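Local coordinates for protein putative DD-carboxypeptidase TP_0574 (Treponema pallidum, PDB 1O75) that shows zinc-stimulated carboxypeptidase activity on synthetic depsipeptides, binds penicillin, and may act as a D,D-carboxypeptidase that lowers peptidoglycan cross-linking, at residues A52-A62 with K146-G154; V71-Q82 with E94-V105. The protein carries 2 engineered substitutions. All coordinates share one frame; numbering follows the deposited sequence.

Interaction 1 (A52-A62 with K146-G154)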
loop_
_atom_site.group_PDB
_atom_site.type_symbol
_atom_site.label_atom_id
_atom_site.label_comp_id
_atom_site.label_asym_id
_atom_site.label_seq_id
_atom_site.Cartn_x
_atom_site.Cartn_y
_atom_site.Cartn_z
ATOM N N ALA B 52 24.586 -9.516 -15.949
ATOM C CA ALA B 52 24.335 -8.714 -14.750
ATOM C C ALA B 52 23.439 -7.476 -14.905
ATOM O O ALA B 52 23.712 -6.564 -15.710
ATOM C CB ALA B 52 25.655 -8.315 -14.121
ATOM N N VAL B 53 22.371 -7.464 -14.096
ATOM C CA VAL B 53 21.382 -6.378 -14.034
ATOM C C VAL B 53 21.997 -5.057 -13.499
ATOM O O VAL B 53 21.977 -4.846 -12.287
ATOM C CB VAL B 53 20.203 -6.796 -13.086
ATOM C CG1 VAL B 53 19.230 -5.634 -12.865
ATOM C CG2 VAL B 53 19.458 -7.989 -13.672
ATOM N N SER B 54 22.522 -4.190 -14.381
ATOM C CA SER B 54 23.134 -2.900 -13.990
ATOM C C SER B 54 22.281 -1.670 -14.339
ATOM O O SER B 54 22.491 -1.029 -15.376
ATOM C CB SER B 54 24.490 -2.710 -14.652
ATOM O OG SER B 54 25.016 -1.430 -14.305
ATOM N N ARG B 55 21.377 -1.312 -13.438
ATOM C CA ARG B 55 20.437 -0.226 -13.663
ATOM C C ARG B 55 20.535 1.037 -12.804
ATOM O O ARG B 55 21.167 1.058 -11.747
ATOM C CB ARG B 55 19.035 -0.794 -13.510
ATOM C CG ARG B 55 18.809 -1.387 -12.124
ATOM C CD ARG B 55 17.570 -2.278 -12.090
ATOM N NE ARG B 55 16.354 -1.577 -11.680
ATOM C CZ ARG B 55 15.122 -2.034 -11.912
ATOM N NH1 ARG B 55 14.951 -3.182 -12.558
ATOM N NH2 ARG B 55 14.060 -1.358 -11.485
ATOM N N ALA B 56 19.861 2.079 -13.283
ATOM C CA ALA B 56 19.801 3.364 -12.605
ATOM C C ALA B 56 18.757 3.214 -11.506
ATOM O O ALA B 56 17.666 2.701 -11.740
ATOM C CB ALA B 56 19.382 4.451 -13.587
ATOM N N THR B 57 19.086 3.646 -10.300
ATOM C CA THR B 57 18.136 3.519 -9.212
ATOM C C THR B 57 18.505 4.303 -7.972
ATOM O O THR B 57 19.651 4.682 -7.774
ATOM C CB THR B 57 17.966 2.057 -8.803
ATOM O OG1 THR B 57 17.179 1.977 -7.606
ATOM C CG2 THR B 57 19.310 1.439 -8.541
ATOM N N HIS B 58 17.481 4.497 -7.146
ATOM C CA HIS B 58 17.503 5.213 -5.871
ATOM C C HIS B 58 18.253 4.471 -4.762
ATOM O O HIS B 58 18.850 5.098 -3.884
ATOM C CB HIS B 58 16.060 5.415 -5.415
ATOM C CG HIS B 58 15.222 4.177 -5.553
ATOM N ND1 HIS B 58 14.844 3.668 -6.780
ATOM C CD2 HIS B 58 14.766 3.299 -4.628
ATOM C CE1 HIS B 58 14.196 2.530 -6.603
ATOM N NE2 HIS B 58 14.136 2.284 -5.307
ATOM N N GLY B 59 18.175 3.138 -4.780
ATOM C CA GLY B 59 18.850 2.343 -3.769
ATOM C C GLY B 59 17.956 1.544 -2.830
ATOM O O GLY B 59 18.456 0.695 -2.080
ATOM N N HIS B 60 16.646 1.799 -2.838
ATOM C CA HIS B 60 15.768 1.053 -1.945
ATOM C C HIS B 60 15.757 -0.419 -2.317
ATOM O O HIS B 60 15.691 -1.281 -1.454
ATOM C CB HIS B 60 14.352 1.617 -1.972
ATOM C CG HIS B 60 14.243 2.983 -1.371
ATOM N ND1 HIS B 60 13.033 3.608 -1.151
ATOM C CD2 HIS B 60 15.199 3.856 -0.967
ATOM C CE1 HIS B 60 13.248 4.809 -0.638
ATOM N NE2 HIS B 60 14.553 4.983 -0.517
ATOM N N GLY B 61 15.829 -0.699 -3.611
ATOM C CA GLY B 61 15.848 -2.081 -4.048
ATOM C C GLY B 61 17.178 -2.707 -3.658
ATOM O O GLY B 61 17.261 -3.912 -3.379
ATOM N N ALA B 62 18.227 -1.885 -3.628
ATOM C CA ALA B 62 19.544 -2.383 -3.278
ATOM C C ALA B 62 19.538 -2.968 -1.867
ATOM O O ALA B 62 20.110 -4.018 -1.641
ATOM C CB ALA B 62 20.593 -1.272 -3.406
ATOM N N LYS B 146 25.796 9.066 -2.641
ATOM C CA LYS B 146 24.387 8.841 -2.934
ATOM C C LYS B 146 24.273 7.769 -4.029
ATOM O O LYS B 146 24.804 7.936 -5.131
ATOM C CB LYS B 146 23.747 10.129 -3.434
ATOM C CG LYS B 146 22.286 10.000 -3.890
ATOM C CD LYS B 146 21.775 11.345 -4.366
ATOM C CE LYS B 146 20.775 11.247 -5.510
ATOM N NZ LYS B 146 19.360 11.384 -5.060
ATOM N N ILE B 147 23.582 6.677 -3.715
ATOM C CA ILE B 147 23.398 5.579 -4.668
ATOM C C ILE B 147 22.772 6.053 -5.973
ATOM O O ILE B 147 21.777 6.778 -5.967
ATOM C CB ILE B 147 22.520 4.473 -4.039
ATOM C CG1 ILE B 147 23.295 3.825 -2.894
ATOM C CG2 ILE B 147 22.108 3.424 -5.125
ATOM C CD1 ILE B 147 22.482 2.883 -2.012
ATOM N N THR B 148 23.372 5.685 -7.102
ATOM C CA THR B 148 22.799 6.069 -8.391
ATOM C C THR B 148 22.543 4.868 -9.320
ATOM O O THR B 148 21.713 4.944 -10.232
ATOM C CB THR B 148 23.699 7.053 -9.151
ATOM O OG1 THR B 148 24.994 6.464 -9.332
ATOM C CG2 THR B 148 23.813 8.371 -8.387
ATOM N N ASN B 149 23.264 3.773 -9.090
ATOM C CA ASN B 149 23.114 2.574 -9.918
ATOM C C ASN B 149 23.305 1.336 -9.080
ATOM O O ASN B 149 23.995 1.360 -8.057
ATOM C CB ASN B 149 24.157 2.539 -11.046
ATOM C CG ASN B 149 24.035 3.703 -11.993
ATOM O OD1 ASN B 149 23.330 3.637 -13.001
ATOM N ND2 ASN B 149 24.715 4.798 -11.658
ATOM N N VAL B 150 22.698 0.238 -9.529
ATOM C CA VAL B 150 22.824 -1.030 -8.838
ATOM C C VAL B 150 23.039 -2.094 -9.904
ATOM O O VAL B 150 22.485 -2.009 -11.006
ATOM C CB VAL B 150 21.561 -1.363 -8.025
ATOM C CG1 VAL B 150 21.739 -2.698 -7.314
ATOM C CG2 VAL B 150 21.303 -0.249 -6.994
ATOM N N LYS B 151 23.855 -3.082 -9.578
ATOM C CA LYS B 151 24.151 -4.156 -10.511
ATOM C C LYS B 151 24.011 -5.438 -9.713
ATOM O O LYS B 151 24.656 -5.595 -8.678
ATOM C CB LYS B 151 25.577 -3.991 -11.052
ATOM C CG LYS B 151 26.011 -5.035 -12.064
ATOM C CD LYS B 151 27.384 -4.708 -12.636
ATOM C CE LYS B 151 28.028 -5.938 -13.261
ATOM N NZ LYS B 151 29.416 -5.678 -13.785
ATOM N N VAL B 152 23.129 -6.329 -10.169
ATOM C CA VAL B 152 22.902 -7.597 -9.494
ATOM C C VAL B 152 23.397 -8.737 -10.402
ATOM O O VAL B 152 22.946 -8.861 -11.541
ATOM C CB VAL B 152 21.410 -7.761 -9.188
ATOM C CG1 VAL B 152 21.199 -8.980 -8.274
ATOM C CG2 VAL B 152 20.879 -6.475 -8.528
ATOM N N HIS B 153 24.298 -9.571 -9.889
ATOM C CA HIS B 153 24.906 -10.648 -10.679
ATOM C C HIS B 153 24.268 -12.018 -10.584
ATOM O O HIS B 153 24.417 -12.841 -11.498
ATOM C CB HIS B 153 26.370 -10.840 -10.285
ATOM C CG HIS B 153 27.227 -9.639 -10.516
ATOM N ND1 HIS B 153 28.035 -9.309 -11.551
ATOM C CD2 HIS B 153 27.327 -8.610 -9.604
ATOM C CE1 HIS B 153 28.607 -8.095 -11.244
ATOM N NE2 HIS B 153 28.164 -7.696 -10.065
ATOM N N GLY B 154 23.608 -12.268 -9.458
ATOM C CA GLY B 154 23.009 -13.559 -9.221
ATOM C C GLY B 154 22.665 -13.781 -7.762
ATOM O O GLY B 154 22.481 -12.835 -6.991
HETATM O O HOH W 1 19.834 7.629 -3.998
#
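Arg55 and Val150 form a hydrogen-bonded pair between strand 53-56 and part of strand 143-163, which run antiparallel. Arg55 N donates to Val150 O at 2.8 Å, and Val150 N donates to Arg55 O at 2.8 Å. Val53 and Val152 make the next such pair, with Val53 N giving its proton to Val152 O at 3.0 Å. Val152 N bonds in return to Val53 O, whose place is less sure.

Where the short strand ends, Thr57 N still reaches Thr148 O at 2.9 Å. It comes from above the carbonyl plane, 50° out of it. Thr57 OG1 lies beside its own carbonyl carbon (chi1 172°). There it accepts from Gly59 N at 3.2 Å and closes an ST turn. Gly59 is the N-cap residue of helix 60-65. A water 2.7 Å from His58 O also meets Ile147 O, though other acceptors compete for its protons. Thr148 and Asn149 both face Leu74 in a classic beta bulge. Thr148 OG1 is hydrogen-bonded to Leu74 O and also takes a weak bond from Asn149 ND2.

Val150 packs against Thr57 and against Ala62 of the helix, whose CB sits 3.8 Å from Val150 CG2. On the face with Ser54, the extended chain of Lys151 runs past Ala52, with CE tight at 3.5 Å from Ala52 CB. The ring of His153 also touches Ala52, while its NE2 bonds to Glu72.

No hydrogen bond or salt bridge between side chains crosses this contact. Main-chain amides and carbonyls therefore carry the pairing that joins strand 53-56 to the sheet, and hydrophobic packing adds to it.

Interaction 2 (V71-Q82 with E94-V105). With XE (xenon), chain G.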
loop_
_atom_site.group_PDB
_atom_site.type_symbol
_atom_site.label_atom_id
_atom_site.label_comp_id
_atom_site.label_asym_id
_atom_site.label_seq_id
_atom_site.Cartn_x
_atom_site.Cartn_y
_atom_site.Cartn_z
ATOM N N VAL B 71 25.247 -8.154 -5.026
ATOM C CA VAL B 71 24.941 -6.804 -5.488
ATOM C C VAL B 71 26.084 -5.807 -5.411
ATOM O O VAL B 71 26.880 -5.846 -4.469
ATOM C CB VAL B 71 23.802 -6.211 -4.622
ATOM C CG1 VAL B 71 23.488 -4.753 -5.055
ATOM C CG2 VAL B 71 22.577 -7.112 -4.693
ATOM N N GLU B 72 26.151 -4.909 -6.390
ATOM C CA GLU B 72 27.134 -3.825 -6.359
ATOM C C GLU B 72 26.341 -2.548 -6.554
ATOM O O GLU B 72 25.365 -2.521 -7.319
ATOM C CB GLU B 72 28.167 -3.922 -7.494
ATOM C CG GLU B 72 29.157 -5.059 -7.360
ATOM C CD GLU B 72 30.122 -5.095 -8.532
ATOM O OE1 GLU B 72 29.667 -5.220 -9.687
ATOM O OE2 GLU B 72 31.335 -4.983 -8.300
ATOM N N VAL B 73 26.743 -1.490 -5.863
ATOM C CA VAL B 73 26.079 -0.217 -6.019
ATOM C C VAL B 73 27.124 0.834 -6.358
ATOM O O VAL B 73 28.283 0.733 -5.952
ATOM C CB VAL B 73 25.309 0.208 -4.735
ATOM C CG1 VAL B 73 24.135 -0.731 -4.505
ATOM C CG2 VAL B 73 26.225 0.165 -3.535
ATOM N N LEU B 74 26.702 1.810 -7.145
ATOM C CA LEU B 74 27.539 2.922 -7.561
ATOM C C LEU B 74 26.897 4.172 -6.975
ATOM O O LEU B 74 25.672 4.325 -7.035
ATOM C CB LEU B 74 27.531 3.047 -9.084
ATOM C CG LEU B 74 28.328 4.221 -9.657
ATOM C CD1 LEU B 74 29.813 3.884 -9.558
ATOM C CD2 LEU B 74 27.940 4.468 -11.122
ATOM N N GLY B 75 27.715 5.065 -6.424
ATOM C CA GLY B 75 27.183 6.293 -5.856
ATOM C C GLY B 75 28.026 7.519 -6.160
ATOM O O GLY B 75 29.205 7.393 -6.522
ATOM N N GLU B 76 27.423 8.701 -6.023
ATOM C CA GLU B 76 28.121 9.961 -6.274
ATOM C C GLU B 76 28.414 10.651 -4.951
ATOM O O GLU B 76 27.579 10.650 -4.034
ATOM C CB GLU B 76 27.277 10.899 -7.129
ATOM C CG GLU B 76 26.798 10.296 -8.409
ATOM C CD GLU B 76 25.964 11.252 -9.223
ATOM O OE1 GLU B 76 25.271 12.109 -8.633
ATOM O OE2 GLU B 76 25.986 11.136 -10.461
ATOM N N LYS B 77 29.594 11.252 -4.857
ATOM C CA LYS B 77 29.983 11.934 -3.629
ATOM C C LYS B 77 28.960 12.960 -3.185
ATOM O O LYS B 77 28.499 13.795 -3.970
ATOM C CB LYS B 77 31.343 12.629 -3.788
ATOM C CG LYS B 77 31.831 13.242 -2.471
ATOM C CD LYS B 77 33.001 14.179 -2.719
ATOM C CE LYS B 77 33.414 14.921 -1.461
ATOM N NZ LYS B 77 34.430 15.975 -1.808
ATOM N N VAL B 78 28.592 12.877 -1.912
ATOM C CA VAL B 78 27.629 13.819 -1.332
ATOM C C VAL B 78 28.343 15.116 -0.912
ATOM O O VAL B 78 29.350 15.059 -0.209
ATOM C CB VAL B 78 26.968 13.215 -0.078
ATOM C CG1 VAL B 78 26.194 14.284 0.664
ATOM C CG2 VAL B 78 26.033 12.057 -0.490
ATOM N N LEU B 79 27.800 16.252 -1.345
ATOM C CA LEU B 79 28.316 17.582 -1.036
ATOM C C LEU B 79 27.465 18.213 0.063
ATOM O O LEU B 79 27.946 19.031 0.854
ATOM C CB LEU B 79 28.287 18.471 -2.282
ATOM C CG LEU B 79 29.229 18.012 -3.396
ATOM C CD1 LEU B 79 29.038 18.895 -4.603
ATOM C CD2 LEU B 79 30.683 18.070 -2.905
ATOM N N SER B 80 26.183 17.861 0.106
ATOM C CA SER B 80 25.328 18.381 1.176
ATOM C C SER B 80 24.059 17.574 1.255
ATOM O O SER B 80 23.667 16.927 0.283
ATOM C CB SER B 80 24.968 19.853 0.948
ATOM O OG SER B 80 23.958 19.995 -0.027
ATOM N N LYS B 81 23.434 17.571 2.420
ATOM C CA LYS B 81 22.179 16.865 2.542
ATOM C C LYS B 81 21.340 17.476 3.648
ATOM O O LYS B 81 21.872 18.124 4.561
ATOM C CB LYS B 81 22.398 15.367 2.736
ATOM C CG LYS B 81 23.038 14.905 4.009
ATOM C CD LYS B 81 22.856 13.394 4.050
ATOM C CE LYS B 81 23.334 12.761 5.327
ATOM N NZ LYS B 81 23.124 11.280 5.282
ATOM N N GLN B 82 20.024 17.294 3.525
ATOM C CA GLN B 82 19.053 17.857 4.442
ATOM C C GLN B 82 17.998 16.790 4.747
ATOM O O GLN B 82 17.586 16.031 3.857
ATOM C CB GLN B 82 18.416 19.092 3.779
ATOM C CG GLN B 82 17.971 18.805 2.320
ATOM C CD GLN B 82 17.661 20.056 1.474
ATOM O OE1 GLN B 82 18.551 20.870 1.174
ATOM N NE2 GLN B 82 16.396 20.197 1.074
ATOM N N GLU B 94 17.539 14.539 1.312
ATOM C CA GLU B 94 17.578 15.162 -0.003
ATOM C C GLU B 94 19.049 15.583 -0.117
ATOM O O GLU B 94 19.625 16.106 0.833
ATOM C CB GLU B 94 16.605 16.321 -0.061
ATOM C CG GLU B 94 15.205 15.776 -0.354
ATOM C CD GLU B 94 14.113 16.688 0.087
ATOM O OE1 GLU B 94 12.933 16.356 -0.178
ATOM O OE2 GLU B 94 14.439 17.730 0.696
ATOM N N TYR B 95 19.636 15.341 -1.280
ATOM C CA TYR B 95 21.058 15.546 -1.486
ATOM C C TYR B 95 21.516 16.451 -2.603
ATOM O O TYR B 95 20.772 16.787 -3.522
ATOM C CB TYR B 95 21.717 14.202 -1.799
ATOM C CG TYR B 95 21.509 13.077 -0.828
ATOM C CD1 TYR B 95 22.468 12.797 0.133
ATOM C CD2 TYR B 95 20.397 12.225 -0.920
ATOM C CE1 TYR B 95 22.350 11.701 0.976
ATOM C CE2 TYR B 95 20.265 11.114 -0.066
ATOM C CZ TYR B 95 21.249 10.863 0.875
ATOM O OH TYR B 95 21.171 9.798 1.746
ATOM N N GLU B 96 22.805 16.779 -2.509
ATOM C CA GLU B 96 23.525 17.543 -3.516
ATOM C C GLU B 96 24.770 16.672 -3.673
ATOM O O GLU B 96 25.368 16.234 -2.674
ATOM C CB GLU B 96 23.884 18.933 -3.004
ATOM C CG GLU B 96 24.330 19.872 -4.102
ATOM C CD GLU B 96 24.685 21.256 -3.582
ATOM O OE1 GLU B 96 23.882 21.819 -2.799
ATOM O OE2 GLU B 96 25.763 21.776 -3.964
ATOM N N THR B 97 25.146 16.360 -4.908
ATOM C CA THR B 97 26.306 15.499 -5.101
ATOM C C THR B 97 27.259 16.042 -6.150
ATOM O O THR B 97 26.943 16.966 -6.859
ATOM C CB THR B 97 25.891 14.110 -5.592
ATOM O OG1 THR B 97 25.462 14.217 -6.959
ATOM C CG2 THR B 97 24.743 13.558 -4.742
ATOM N N ASP B 98 28.420 15.416 -6.241
ATOM C CA ASP B 98 29.419 15.793 -7.240
ATOM C C ASP B 98 29.455 14.587 -8.177
ATOM O O ASP B 98 30.012 13.549 -7.830
ATOM C CB ASP B 98 30.783 15.969 -6.566
ATOM C CG ASP B 98 31.876 16.397 -7.544
ATOM O OD1 ASP B 98 31.650 16.302 -8.775
ATOM O OD2 ASP B 98 32.960 16.818 -7.069
ATOM N N PRO B 99 28.850 14.701 -9.367
ATOM C CA PRO B 99 28.854 13.562 -10.293
ATOM C C PRO B 99 30.230 13.045 -10.729
ATOM O O PRO B 99 30.353 11.889 -11.143
ATOM C CB PRO B 99 28.046 14.075 -11.482
ATOM C CG PRO B 99 27.155 15.119 -10.877
ATOM C CD PRO B 99 28.075 15.824 -9.921
ATOM N N SER B 100 31.266 13.877 -10.625
ATOM C CA SER B 100 32.601 13.464 -11.060
ATOM C C SER B 100 33.343 12.586 -10.061
ATOM O O SER B 100 34.385 12.008 -10.381
ATOM C CB SER B 100 33.459 14.697 -11.387
ATOM O OG SER B 100 33.762 15.442 -10.217
ATOM N N VAL B 101 32.831 12.480 -8.842
ATOM C CA VAL B 101 33.503 11.645 -7.862
ATOM C C VAL B 101 32.571 10.490 -7.496
ATOM O O VAL B 101 31.598 10.671 -6.764
ATOM C CB VAL B 101 33.881 12.462 -6.602
ATOM C CG1 VAL B 101 34.620 11.583 -5.608
ATOM C CG2 VAL B 101 34.761 13.651 -7.006
ATOM N N THR B 102 32.868 9.307 -8.023
ATOM C CA THR B 102 32.034 8.146 -7.750
ATOM C C THR B 102 32.806 7.015 -7.092
ATOM O O THR B 102 34.034 6.993 -7.077
ATOM C CB THR B 102 31.393 7.624 -9.036
ATOM O OG1 THR B 102 32.417 7.146 -9.919
ATOM C CG2 THR B 102 30.613 8.738 -9.736
ATOM N N LYS B 103 32.072 6.073 -6.533
ATOM C CA LYS B 103 32.672 4.936 -5.879
ATOM C C LYS B 103 31.721 3.763 -6.099
ATOM O O LYS B 103 30.505 3.949 -6.143
ATOM C CB LYS B 103 32.820 5.222 -4.388
ATOM C CG LYS B 103 33.672 4.219 -3.641
ATOM C CD LYS B 103 35.167 4.377 -3.968
ATOM C CE LYS B 103 35.736 5.672 -3.395
ATOM N NZ LYS B 103 37.238 5.717 -3.437
ATOM N N MET B 104 32.279 2.568 -6.252
ATOM C CA MET B 104 31.475 1.369 -6.447
ATOM C C MET B 104 31.883 0.369 -5.384
ATOM O O MET B 104 33.064 0.100 -5.194
ATOM C CB MET B 104 31.707 0.775 -7.840
ATOM C CG MET B 104 30.773 -0.389 -8.174
ATOM S SD MET B 104 31.012 -1.031 -9.842
ATOM C CE MET B 104 30.253 0.263 -10.816
ATOM N N VAL B 105 30.902 -0.173 -4.680
ATOM C CA VAL B 105 31.175 -1.132 -3.635
ATOM C C VAL B 105 30.184 -2.260 -3.728
ATOM O O VAL B 105 29.164 -2.136 -4.395
ATOM C CB VAL B 105 31.013 -0.483 -2.227
ATOM C CG1 VAL B 105 32.014 0.670 -2.056
ATOM C CG2 VAL B 105 29.581 0.046 -2.057
HETATM XE XE XE G . 26.830 -0.614 -10.121
HETATM O O HOH W 2 33.912 17.047 -4.388
#
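Val73 and Val105 meet at the apolar centre, their CG2 methyls 3.7 Å apart. In Val73 a chi1 of -67° sets CG2 between the backbone N and the carbonyl carbon, turned to Val105. On the other face of the sheet, Leu74 CD1 lies 3.9 Å from Met104 CE, a contact that is less certain because Met104 has two conformers. Xenon rests beside this pair, 3.7 Å from Glu72 O, in a pocket that Lys151 completes.

Further along, Val78 CG2 packs 3.7 Å from Tyr95 CD1. The chain of Lys81 runs side by side with Tyr95, CD 3.5 Å from Tyr95 CE1. Its NZ goes on to a salt bridge with Glu144, and Tyr95 OH bonds to Ser136.

Val73 with Val105 and Gly75 with Lys103 are hydrogen-bonded antiparallel pairs. Thr97 OG1 donates to Glu76 OE1 at 2.7 Å, on the anti side and 32° out of the carboxylate plane. Glu76 OE2 is taken by Ser387 of the second subunit. Leu79 N bonds to Glu96 O at 2.8 Å, and Ser80 N adds a weak bond to the same oxygen: a classic beta bulge. In an Asx turn, Asp98 OD1 accepts from Ser100 N and Ser100 OG. A water joins Asp98 OD2 to Lys77 NZ. Gln82 NE2 reaches Glu94 OE2 at 3.2 Å, amide and carboxylate planes 61° apart. Arg401 of the second subunit pairs with Glu94 OE1.

Strand 69-85 pairs antiparallel with strand 101-114 up to Lys77, whose N bonds to Val101 O and whose O takes Asp98 N. It then pairs with strand 91-98 in a beta hairpin and turns a corner at Leu79. Its other edge bonds to strand 143-163. Ala62 of helix 60-65 and Phe138 of strand 137-140 pack on Val73.

Interactions 1 and 2 belong to one mixed sheet, with centres about 13 Å apart. Strand 143-163, part of interaction 1, here lies between strand 53-56 and strand 69-85 of interaction 2. Thr148 N lies 2.7 Å from Leu74 O and Lys146 N lies 2.8 Å from Glu76 O, probable hydrogen bonds that join the two contacts. Val150 CG1 packs 3.5 Å from Val71 CG1. In sequence, interaction 2 is nested inside the loop that interaction 1 closes, and helix 60-65 leads from one to the other. One xenon pocket draws on both: Glu72, Leu74 and Met104 from 71-82 with 94-105, and Lys151, whose side chain is about 4 Å from the xenon.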